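Local coordinates for protein iota-carrageenase (Alteromonas sp., PDB 1H80) that hydrolyses the beta-1,4 linkages of iota-carrageenan, a sulfated galactan of red algal cell walls, inverting the anomeric configuration, at residues T376-T388 against K394-A406. Residues are numbered along the deposited sequence; the frame is centred on the assembly and turned at random. Where two conformers were deposited one is given.
Sequences TSNPMCKRVCLPT and KQGQIYIGPSLAA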
ATOM      1  N   THR A 376     -14.739  23.495  11.479  1.00 19.12           N
ATOM      2  CA  THR A 376     -14.753  23.623  12.933  1.00 19.34           C
ATOM      3  C   THR A 376     -13.499  24.213  13.571  1.00 19.93           C
ATOM      4  O   THR A 376     -13.593  25.031  14.488  1.00 21.81           O
ATOM      5  CB  THR A 376     -15.018  22.261  13.608  1.00 19.39           C
ATOM      6  OG1 THR A 376     -14.004  21.325  13.215  1.00 19.33           O
ATOM      7  CG2 THR A 376     -16.385  21.728  13.212  1.00 19.53           C
ATOM      8  N   SER A 377     -12.327  23.816  13.088  1.00 18.93           N
ATOM      9  CA  SER A 377     -11.078  24.291  13.671  1.00 19.08           C
ATOM     10  C   SER A 377     -10.312  25.301  12.833  1.00 19.28           C
ATOM     11  O   SER A 377      -9.487  26.053  13.356  1.00 19.62           O
ATOM     12  CB  SER A 377     -10.154  23.105  13.922  1.00 19.37           C
ATOM     13  OG  SER A 377      -9.711  22.577  12.683  1.00 19.77           O
ATOM     14  N   ASN A 378     -10.582  25.317  11.535  1.00 19.40           N
ATOM     15  CA  ASN A 378      -9.852  26.185  10.625  1.00 20.13           C
ATOM     16  C   ASN A 378     -10.804  26.823   9.610  1.00 20.94           C
ATOM     17  O   ASN A 378     -10.687  26.596   8.408  1.00 20.96           O
ATOM     18  CB  ASN A 378      -8.790  25.315   9.939  1.00 19.44           C
ATOM     19  CG  ASN A 378      -7.796  26.106   9.128  1.00 18.97           C
ATOM     20  OD1 ASN A 378      -7.686  27.320   9.261  1.00 19.64           O
ATOM     21  ND2 ASN A 378      -7.044  25.405   8.284  1.00 19.22           N
ATOM     22  N   PRO A 379     -11.747  27.654  10.091  1.00 22.07           N
ATOM     23  CA  PRO A 379     -12.742  28.340   9.258  1.00 22.76           C
ATOM     24  C   PRO A 379     -12.208  29.221   8.132  1.00 23.23           C
ATOM     25  O   PRO A 379     -12.942  29.542   7.196  1.00 23.32           O
ATOM     26  CB  PRO A 379     -13.559  29.129  10.280  1.00 23.17           C
ATOM     27  CG  PRO A 379     -12.554  29.436  11.339  1.00 23.29           C
ATOM     28  CD  PRO A 379     -11.839  28.114  11.488  1.00 22.62           C
ATOM     29  N   MET A 380     -10.944  29.621   8.215  1.00 23.85           N
ATOM     30  CA  MET A 380     -10.367  30.444   7.159  1.00 24.69           C
ATOM     31  C   MET A 380      -9.487  29.601   6.239  1.00 23.88           C
ATOM     32  O   MET A 380      -8.809  30.123   5.355  1.00 23.99           O
ATOM     33  CB  MET A 380      -9.571  31.610   7.754  1.00 27.30           C
ATOM     34  CG  MET A 380     -10.434  32.580   8.549  1.00 30.82           C
ATOM     35  SD  MET A 380      -9.806  34.272   8.518  1.00 35.59           S
ATOM     36  CE  MET A 380      -8.870  34.316  10.028  1.00 34.70           C
ATOM     37  N   CYS A 381      -9.509  28.290   6.455  1.00 23.34           N
ATOM     38  CA  CYS A 381      -8.732  27.357   5.648  1.00 22.46           C
ATOM     39  C   CYS A 381      -7.259  27.752   5.555  1.00 22.30           C
ATOM     40  O   CYS A 381      -6.661  27.707   4.479  1.00 22.25           O
ATOM     41  CB  CYS A 381      -9.323  27.262   4.237  1.00 22.37           C
ATOM     42  SG  CYS A 381      -8.750  25.790   3.329  0.50 20.49           S
ATOM     43  N   LYS A 382      -6.676  28.131   6.686  1.00 21.70           N
ATOM     44  CA  LYS A 382      -5.276  28.531   6.721  1.00 21.28           C
ATOM     45  C   LYS A 382      -4.328  27.346   6.573  1.00 21.04           C
ATOM     46  O   LYS A 382      -4.627  26.239   7.018  1.00 19.63           O
ATOM     47  CB  LYS A 382      -4.965  29.252   8.033  1.00 21.96           C
ATOM     48  CG  LYS A 382      -5.770  30.517   8.258  1.00 23.02           C
ATOM     49  CD  LYS A 382      -5.426  31.144   9.600  1.00 25.28           C
ATOM     50  CE  LYS A 382      -6.217  32.421   9.830  1.00 26.53           C
ATOM     51  NZ  LYS A 382      -5.914  33.038  11.153  1.00 27.81           N
ATOM     52  N   ARG A 383      -3.188  27.596   5.938  1.00 21.15           N
ATOM     53  CA  ARG A 383      -2.157  26.581   5.739  1.00 21.37           C
ATOM     54  C   ARG A 383      -2.508  25.471   4.743  1.00 20.70           C
ATOM     55  O   ARG A 383      -1.771  24.496   4.625  1.00 21.05           O
ATOM     56  CB  ARG A 383      -1.766  25.963   7.088  1.00 22.83           C
ATOM     57  CG  ARG A 383      -1.303  26.974   8.144  1.00 26.74           C
ATOM     58  CD  ARG A 383      -0.047  27.719   7.711  1.00 28.75           C
ATOM     59  NE  ARG A 383       1.137  26.861   7.678  1.00 30.94           N
ATOM     60  CZ  ARG A 383       1.806  26.453   8.753  1.00 31.38           C
ATOM     61  NH1 ARG A 383       1.416  26.820   9.965  1.00 32.85           N
ATOM     62  NH2 ARG A 383       2.875  25.677   8.615  1.00 32.17           N
ATOM     63  N   VAL A 384      -3.627  25.606   4.036  1.00 19.21           N
ATOM     64  CA  VAL A 384      -4.009  24.613   3.031  1.00 18.92           C
ATOM     65  C   VAL A 384      -3.552  25.172   1.664  1.00 19.83           C
ATOM     66  O   VAL A 384      -3.915  26.311   1.326  1.00 19.56           O
ATOM     67  CB  VAL A 384      -5.544  24.354   3.055  1.00 18.39           C
ATOM     68  CG1 VAL A 384      -5.914  23.314   2.009  1.00 18.85           C
ATOM     69  CG2 VAL A 384      -5.974  23.870   4.444  1.00 18.75           C
ATOM     70  N   CYS A 385      -2.736  24.395   0.922  1.00 20.08           N
ATOM     71  CA  CYS A 385      -2.184  24.779  -0.404  1.00 20.87           C
ATOM     72  C   CYS A 385      -2.751  23.845  -1.518  1.00 19.93           C
ATOM     73  O   CYS A 385      -3.172  22.709  -1.242  1.00 18.95           O
ATOM     74  CB  CYS A 385      -0.621  24.723  -0.375  1.00 24.46           C
ATOM     75  SG  CYS A 385       0.055  23.020  -0.443  1.00 29.92           S
ATOM     76  N   LEU A 386      -2.871  24.365  -2.742  1.00 18.75           N
ATOM     77  CA  LEU A 386      -3.346  23.581  -3.891  1.00 18.87           C
ATOM     78  C   LEU A 386      -2.119  23.435  -4.791  1.00 19.28           C
ATOM     79  O   LEU A 386      -1.565  24.430  -5.266  1.00 20.00           O
ATOM     80  CB  LEU A 386      -4.455  24.306  -4.677  1.00 19.08           C
ATOM     81  CG  LEU A 386      -4.817  23.680  -6.036  1.00 19.87           C
ATOM     82  CD1 LEU A 386      -5.305  22.249  -5.853  1.00 20.24           C
ATOM     83  CD2 LEU A 386      -5.890  24.520  -6.714  1.00 19.82           C
ATOM     84  N   PRO A 387      -1.655  22.197  -5.014  1.00 19.66           N
ATOM     85  CA  PRO A 387      -0.483  21.981  -5.867  1.00 20.12           C
ATOM     86  C   PRO A 387      -0.686  22.572  -7.259  1.00 21.51           C
ATOM     87  O   PRO A 387      -1.786  22.528  -7.808  1.00 21.58           O
ATOM     88  CB  PRO A 387      -0.355  20.460  -5.888  1.00 20.13           C
ATOM     89  CG  PRO A 387      -0.849  20.077  -4.523  1.00 18.73           C
ATOM     90  CD  PRO A 387      -2.080  20.941  -4.374  1.00 19.04           C
ATOM     91  N   THR A 388       0.377  23.133  -7.823  1.00 23.29           N
ATOM     92  CA  THR A 388       0.303  23.730  -9.150  1.00 25.50           C
ATOM     93  C   THR A 388       0.093  22.659 -10.217  1.00 26.42           C
ATOM     94  O   THR A 388       0.275  21.468  -9.959  1.00 26.42           O
ATOM     95  CB  THR A 388       1.590  24.497  -9.479  1.00 25.55           C
ATOM     96  OG1 THR A 388       2.683  23.576  -9.571  1.00 26.68           O
ATOM     97  CG2 THR A 388       1.888  25.515  -8.390  1.00 26.96           C
ATOM     98  N   LYS A 394      -3.875  17.248 -12.621  1.00 28.31           N
ATOM     99  CA  LYS A 394      -5.284  17.178 -12.250  1.00 27.81           C
ATOM    100  C   LYS A 394      -5.556  17.914 -10.944  1.00 27.31           C
ATOM    101  O   LYS A 394      -5.717  17.293  -9.894  1.00 27.31           O
ATOM    102  CB  LYS A 394      -5.720  15.717 -12.123  1.00 27.42           C
ATOM    103  N   GLN A 395      -5.607  19.242 -11.013  1.00 26.83           N
ATOM    104  CA  GLN A 395      -5.861  20.051  -9.828  1.00 26.08           C
ATOM    105  C   GLN A 395      -7.185  19.692  -9.179  1.00 25.22           C
ATOM    106  O   GLN A 395      -8.213  19.595  -9.849  1.00 25.66           O
ATOM    107  CB  GLN A 395      -5.860  21.539 -10.174  1.00 26.69           C
ATOM    108  CG  GLN A 395      -4.502  22.090 -10.550  1.00 27.73           C
ATOM    109  CD  GLN A 395      -4.455  23.599 -10.449  1.00 28.37           C
ATOM    110  OE1 GLN A 395      -5.257  24.298 -11.068  1.00 29.17           O
ATOM    111  NE2 GLN A 395      -3.514  24.111  -9.664  1.00 28.09           N
ATOM    112  N   GLY A 396      -7.150  19.506  -7.863  1.00 23.71           N
ATOM    113  CA  GLY A 396      -8.348  19.154  -7.128  1.00 21.91           C
ATOM    114  C   GLY A 396      -8.278  17.743  -6.582  1.00 21.38           C
ATOM    115  O   GLY A 396      -9.045  17.378  -5.690  1.00 20.44           O
ATOM    116  N   GLN A 397      -7.365  16.939  -7.117  1.00 20.27           N
ATOM    117  CA  GLN A 397      -7.223  15.562  -6.652  1.00 20.61           C
ATOM    118  C   GLN A 397      -6.426  15.484  -5.357  1.00 20.06           C
ATOM    119  O   GLN A 397      -6.553  14.523  -4.598  1.00 19.34           O
ATOM    120  CB  GLN A 397      -6.525  14.699  -7.701  1.00 21.91           C
ATOM    121  CG  GLN A 397      -7.261  14.565  -9.015  1.00 24.49           C
ATOM    122  CD  GLN A 397      -6.770  13.376  -9.816  1.00 25.63           C
ATOM    123  OE1 GLN A 397      -5.566  13.155  -9.945  1.00 26.60           O
ATOM    124  NE2 GLN A 397      -7.703  12.604 -10.364  1.00 27.21           N
ATOM    125  N   ILE A 398      -5.605  16.496  -5.103  1.00 18.87           N
ATOM    126  CA  ILE A 398      -4.786  16.503  -3.901  1.00 18.70           C
ATOM    127  C   ILE A 398      -4.524  17.908  -3.367  1.00 18.50           C
ATOM    128  O   ILE A 398      -4.321  18.854  -4.129  1.00 18.51           O
ATOM    129  CB  ILE A 398      -3.420  15.803  -4.170  1.00 18.99           C
ATOM    130  CG1 ILE A 398      -2.549  15.809  -2.911  1.00 19.75           C
ATOM    131  CG2 ILE A 398      -2.689  16.512  -5.301  1.00 19.77           C
ATOM    132  CD1 ILE A 398      -3.091  14.979  -1.782  1.00 19.45           C
ATOM    133  N   TYR A 399      -4.557  18.030  -2.046  1.00 17.14           N
ATOM    134  CA  TYR A 399      -4.278  19.287  -1.367  1.00 16.64           C
ATOM    135  C   TYR A 399      -3.308  18.962  -0.251  1.00 16.68           C
ATOM    136  O   TYR A 399      -3.220  17.812   0.184  1.00 16.77           O
ATOM    137  CB  TYR A 399      -5.544  19.883  -0.746  1.00 15.77           C
ATOM    138  CG  TYR A 399      -6.555  20.354  -1.752  1.00 16.37           C
ATOM    139  CD1 TYR A 399      -7.394  19.450  -2.403  1.00 15.76           C
ATOM    140  CD2 TYR A 399      -6.645  21.703  -2.088  1.00 16.65           C
ATOM    141  CE1 TYR A 399      -8.295  19.879  -3.365  1.00 16.89           C
ATOM    142  CE2 TYR A 399      -7.542  22.144  -3.051  1.00 16.82           C
ATOM    143  CZ  TYR A 399      -8.361  21.228  -3.686  1.00 16.56           C
ATOM    144  OH  TYR A 399      -9.241  21.650  -4.651  1.00 17.40           O
ATOM    145  N   ILE A 400      -2.564  19.964   0.197  1.00 16.69           N
ATOM    146  CA  ILE A 400      -1.637  19.773   1.298  1.00 16.56           C
ATOM    147  C   ILE A 400      -2.083  20.743   2.376  1.00 16.56           C
ATOM    148  O   ILE A 400      -2.303  21.927   2.107  1.00 16.69           O
ATOM    149  CB  ILE A 400      -0.175  20.080   0.905  1.00 17.52           C
ATOM    150  CG1 ILE A 400       0.277  19.136  -0.212  1.00 19.10           C
ATOM    151  CG2 ILE A 400       0.730  19.933   2.125  1.00 17.06           C
ATOM    152  CD1 ILE A 400       1.719  19.335  -0.640  1.00 21.19           C
ATOM    153  N   GLY A 401      -2.234  20.238   3.593  1.00 15.43           N
ATOM    154  CA  GLY A 401      -2.673  21.089   4.677  1.00 15.95           C
ATOM    155  C   GLY A 401      -2.647  20.383   6.013  1.00 15.65           C
ATOM    156  O   GLY A 401      -2.091  19.289   6.136  1.00 16.29           O
ATOM    157  N   PRO A 402      -3.264  20.982   7.038  1.00 15.53           N
ATOM    158  CA  PRO A 402      -3.312  20.413   8.386  1.00 15.19           C
ATOM    159  C   PRO A 402      -4.015  19.065   8.481  1.00 15.17           C
ATOM    160  O   PRO A 402      -4.901  18.746   7.685  1.00 14.72           O
ATOM    161  CB  PRO A 402      -4.048  21.483   9.194  1.00 16.39           C
ATOM    162  CG  PRO A 402      -3.792  22.750   8.426  1.00 16.62           C
ATOM    163  CD  PRO A 402      -3.921  22.302   7.000  1.00 15.75           C
ATOM    164  N   SER A 403      -3.596  18.279   9.465  1.00 14.70           N
ATOM    165  CA  SER A 403      -4.197  16.980   9.731  1.00 14.96           C
ATOM    166  C   SER A 403      -5.653  17.253  10.079  1.00 15.12           C
ATOM    167  O   SER A 403      -5.967  18.290  10.663  1.00 15.73           O
ATOM    168  CB  SER A 403      -3.503  16.318  10.918  1.00 14.91           C
ATOM    169  OG  SER A 403      -2.134  16.091  10.636  1.00 15.90           O
ATOM    170  N   LEU A 404      -6.539  16.327   9.738  1.00 15.00           N
ATOM    171  CA  LEU A 404      -7.958  16.522  10.004  1.00 16.00           C
ATOM    172  C   LEU A 404      -8.536  15.750  11.182  1.00 15.72           C
ATOM    173  O   LEU A 404      -9.460  16.225  11.842  1.00 15.64           O
ATOM    174  CB  LEU A 404      -8.766  16.203   8.747  1.00 17.97           C
ATOM    175  CG  LEU A 404      -8.829  17.327   7.708  1.00 19.72           C
ATOM    176  CD1 LEU A 404      -9.426  16.808   6.415  1.00 21.10           C
ATOM    177  CD2 LEU A 404      -9.657  18.479   8.264  1.00 20.41           C
ATOM    178  N   ALA A 405      -8.001  14.566  11.454  1.00 15.56           N
ATOM    179  CA  ALA A 405      -8.529  13.763  12.551  1.00 14.28           C
ATOM    180  C   ALA A 405      -7.609  12.609  12.873  1.00 14.53           C
ATOM    181  O   ALA A 405      -6.583  12.419  12.228  1.00 14.43           O
ATOM    182  CB  ALA A 405      -9.903  13.217  12.172  1.00 15.10           C
ATOM    183  N   ALA A 406      -7.987  11.833  13.881  1.00 14.30           N
ATOM    184  CA  ALA A 406      -7.214  10.657  14.248  1.00 14.54           C
ATOM    185  C   ALA A 406      -7.770   9.513  13.409  1.00 14.75           C
ATOM    186  O   ALA A 406      -7.028   8.685  12.882  1.00 14.57           O
ATOM    187  CB  ALA A 406      -7.388  10.347  15.728  1.00 15.11           C
TER
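Two backbone hydrogen bonds join Cys385 and Ile400 as an antiparallel hydrogen-bonded pair, a single bridge: Cys385 N to Ile400 O is 2.8 Å and the return bond from Ile400 N to Cys385 O is 3.2 Å, both nearly straight. Ile400 O also receives a CA-H...O contact from Val384 CA at 3.3 Å. The third bond across comes from a side chain, Gln395 NE2 giving its hydrogen to Pro387 O at 3.0 Å; the acceptor lies almost in the amide plane, and Leu386 CD2 rests against the same amide, the two side chains crossing at about a right angle. With an alanine at Gln395, Pro387 O is likely to lose this donor and one flank of Leu386 its cover. All this lies near the C-terminal end of the right-handed parallel beta-helix characteristic of the pectate lyase-like clan, where strand 399-401 pairs on its other edge with strand 364-366. Disulfides from Cys381 to Cys449 and from Cys385 to Cys457 tie the 376-388 loop to the chain's C-terminal region. Among apolar contacts, Leu386 chi1 of 169° sets CG opposite the backbone N, and the next torsion turns CD1 to within 3.6 Å of Tyr399 CE2, while Tyr399 OH is hydrogen-bonded to Tyr451 O. Val384 CG2 meets Pro402 CD at 3.6 Å, and a CB on Gly401 would collide with that methyl. Cys385 SG sits against Ile400 CB, and Pro387 CG against Ile398 CG2.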